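Local coordinates for carbohydrate binding module family 33 and 10 domain protein (PDB 6RW7) that is an AA10 lytic polysaccharide monooxygenase domain, a copper enzyme from a shipworm symbiont that probably binds and oxidatively cleaves cellulose, at residues Ser176-Ile181 against Cys198-Phe203. Residues are numbered along the deposited sequence; the frame is centred on the assembly and turned at random.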
loop_
_atom_site.group_PDB
_atom_site.type_symbol
_atom_site.label_atom_id
_atom_site.label_comp_id
_atom_site.label_asym_id
_atom_site.label_seq_id
_atom_site.Cartn_x
_atom_site.Cartn_y
_atom_site.Cartn_z
ATOM N N SER A 176 5.052 6.082 17.182
ATOM C CA SER A 176 4.427 5.357 18.304
ATOM C C SER A 176 2.966 5.062 18.000
ATOM O O SER A 176 2.288 5.897 17.410
ATOM C CB SER A 176 4.579 6.156 19.579
ATOM O OG SER A 176 5.961 6.378 19.820
ATOM N N GLY A 177 2.459 3.911 18.442
ATOM C CA GLY A 177 1.053 3.556 18.244
ATOM C C GLY A 177 0.716 3.289 16.793
ATOM O O GLY A 177 1.601 2.875 16.003
ATOM N N ARG A 178 -0.544 3.539 16.437
ATOM C CA ARG A 178 -1.125 3.044 15.186
ATOM C C ARG A 178 -0.963 4.068 14.075
ATOM O O ARG A 178 -1.411 5.204 14.194
ATOM C CB ARG A 178 -2.592 2.674 15.340
ATOM C CG ARG A 178 -3.052 1.870 14.126
ATOM C CD ARG A 178 -4.250 1.012 14.334
ATOM N NE ARG A 178 -4.764 0.601 13.052
ATOM C CZ ARG A 178 -5.747 -0.279 12.879
ATOM N NH1 ARG A 178 -6.136 -0.589 11.652
ATOM N NH2 ARG A 178 -6.324 -0.860 13.922
ATOM N N HIS A 179 -0.382 3.607 12.968
ATOM C CA HIS A 179 -0.054 4.439 11.794
ATOM C C HIS A 179 -0.433 3.714 10.515
ATOM O O HIS A 179 -0.800 2.520 10.545
ATOM C CB HIS A 179 1.413 4.872 11.849
ATOM C CG HIS A 179 1.620 5.905 12.898
ATOM N ND1 HIS A 179 1.344 7.240 12.665
ATOM C CD2 HIS A 179 1.956 5.795 14.209
ATOM C CE1 HIS A 179 1.549 7.917 13.769
ATOM N NE2 HIS A 179 1.899 7.046 14.762
ATOM N N VAL A 180 -0.357 4.450 9.417
ATOM C CA VAL A 180 -0.589 3.873 8.073
ATOM C C VAL A 180 0.558 4.286 7.177
ATOM O O VAL A 180 0.967 5.460 7.208
ATOM C CB VAL A 180 -1.920 4.340 7.472
ATOM C CG1 VAL A 180 -2.108 3.698 6.115
ATOM C CG2 VAL A 180 -3.101 4.031 8.375
ATOM N N ILE A 181 1.041 3.330 6.398
ATOM C CA ILE A 181 2.006 3.602 5.303
ATOM C C ILE A 181 1.243 3.516 3.985
ATOM O O ILE A 181 0.535 2.533 3.757
ATOM C CB ILE A 181 3.205 2.643 5.403
ATOM C CG1 ILE A 181 3.990 2.955 6.676
ATOM C CG2 ILE A 181 4.074 2.708 4.147
ATOM C CD1 ILE A 181 5.034 1.940 7.056
ATOM N N CYS A 198 -1.692 0.262 0.902
ATOM C CA CYS A 198 -1.659 0.778 2.289
ATOM C C CYS A 198 -1.315 -0.336 3.273
ATOM O O CYS A 198 -1.835 -1.444 3.130
ATOM C CB CYS A 198 -2.996 1.380 2.684
ATOM S SG CYS A 198 -3.183 3.050 2.016
ATOM N N VAL A 199 -0.508 -0.016 4.273
ATOM C CA VAL A 199 -0.123 -0.957 5.344
ATOM C C VAL A 199 -0.533 -0.349 6.683
ATOM O O VAL A 199 -0.076 0.769 7.007
ATOM C CB VAL A 199 1.389 -1.247 5.320
ATOM C CG1 VAL A 199 1.702 -2.378 6.282
ATOM C CG2 VAL A 199 1.882 -1.580 3.919
ATOM N N ASP A 200 -1.294 -1.105 7.458
ATOM C CA ASP A 200 -1.706 -0.734 8.832
ATOM C C ASP A 200 -0.663 -1.302 9.788
ATOM O O ASP A 200 -0.513 -2.547 9.848
ATOM C CB ASP A 200 -3.116 -1.253 9.115
ATOM C CG ASP A 200 -4.170 -0.568 8.281
ATOM O OD1 ASP A 200 -4.511 0.575 8.577
ATOM O OD2 ASP A 200 -4.603 -1.167 7.294
ATOM N N VAL A 201 0.044 -0.430 10.505
ATOM C CA VAL A 201 1.148 -0.828 11.404
ATOM C C VAL A 201 0.946 -0.252 12.804
ATOM O O VAL A 201 0.362 0.816 12.951
ATOM C CB VAL A 201 2.502 -0.413 10.819
ATOM C CG1 VAL A 201 2.867 -1.326 9.660
ATOM C CG2 VAL A 201 2.503 1.054 10.426
ATOM N N ASP A 202 1.391 -0.998 13.799
ATOM C CA ASP A 202 1.363 -0.587 15.220
ATOM C C ASP A 202 2.810 -0.571 15.702
ATOM O O ASP A 202 3.460 -1.619 15.774
ATOM C CB ASP A 202 0.462 -1.503 16.039
ATOM C CG ASP A 202 0.461 -1.207 17.529
ATOM O OD1 ASP A 202 0.903 -0.115 17.921
ATOM O OD2 ASP A 202 0.066 -2.127 18.294
ATOM N N PHE A 203 3.317 0.613 16.009
ATOM C CA PHE A 203 4.693 0.814 16.493
ATOM C C PHE A 203 4.783 0.605 18.007
ATOM O O PHE A 203 5.885 0.662 18.538
ATOM C CB PHE A 203 5.171 2.211 16.124
ATOM C CG PHE A 203 5.478 2.375 14.661
ATOM C CD1 PHE A 203 4.498 2.734 13.759
ATOM C CD2 PHE A 203 6.757 2.165 14.187
ATOM C CE1 PHE A 203 4.796 2.930 12.415
ATOM C CE2 PHE A 203 7.064 2.371 12.847
ATOM C CZ PHE A 203 6.079 2.717 11.948
HETATM O O HOH W 1 -3.441 1.591 10.973
#
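The open end of a beta hairpin in the immunoglobulin-like core of the AA10 domain brings R178–I181 against C198–D202, antiparallel. H179 faces V201 and I181 faces V199 as hydrogen-bonded pairs; the straightest of their four backbone bonds runs from H179 N to V201 O (2.9 Å). Past the strand ends, F203 N adds a fifth to G177 O at 2.8 Å, meeting the carbonyl from above its plane.

On one face of the sheet R178 reaches across toward D200. With CG anti to the backbone N (chi1 -167°) and the chain extended as far as NE, its guanidinium meets D200 OD1 edge-on, but NH1 to OD1 is a long salt bridge, 3.7 Å. A water bridges the pair, accepting from R178 NE at 2.7 Å and donating to D200 OD1 and to H179 O, which also receives V201 N. D200 OD2 pairs with R10, and R178 NH2 bonds N85.

The other face carries I181, V199, V201 and the H179 imidazole, whose ND1 bonds T119. I181 CD1 lies 4.3 Å from V201 CG2. The F203 and H179 side chains cross at about a right angle, ring planes 73° apart, and the edge of the F203 ring brings its CE1 to 3.9 Å from H179 CB. An alanine in place of F203 would probably open a gap between H179 and I118, leaving the imidazole without the ring beside it.

On the other flank of 178-187 runs strand 111-118 of the same sheet, whose F116 and I118 touch I181; C198 is tied to C68 by a disulfide, while strand 89-90 pairs parallel with 193-202 through T89.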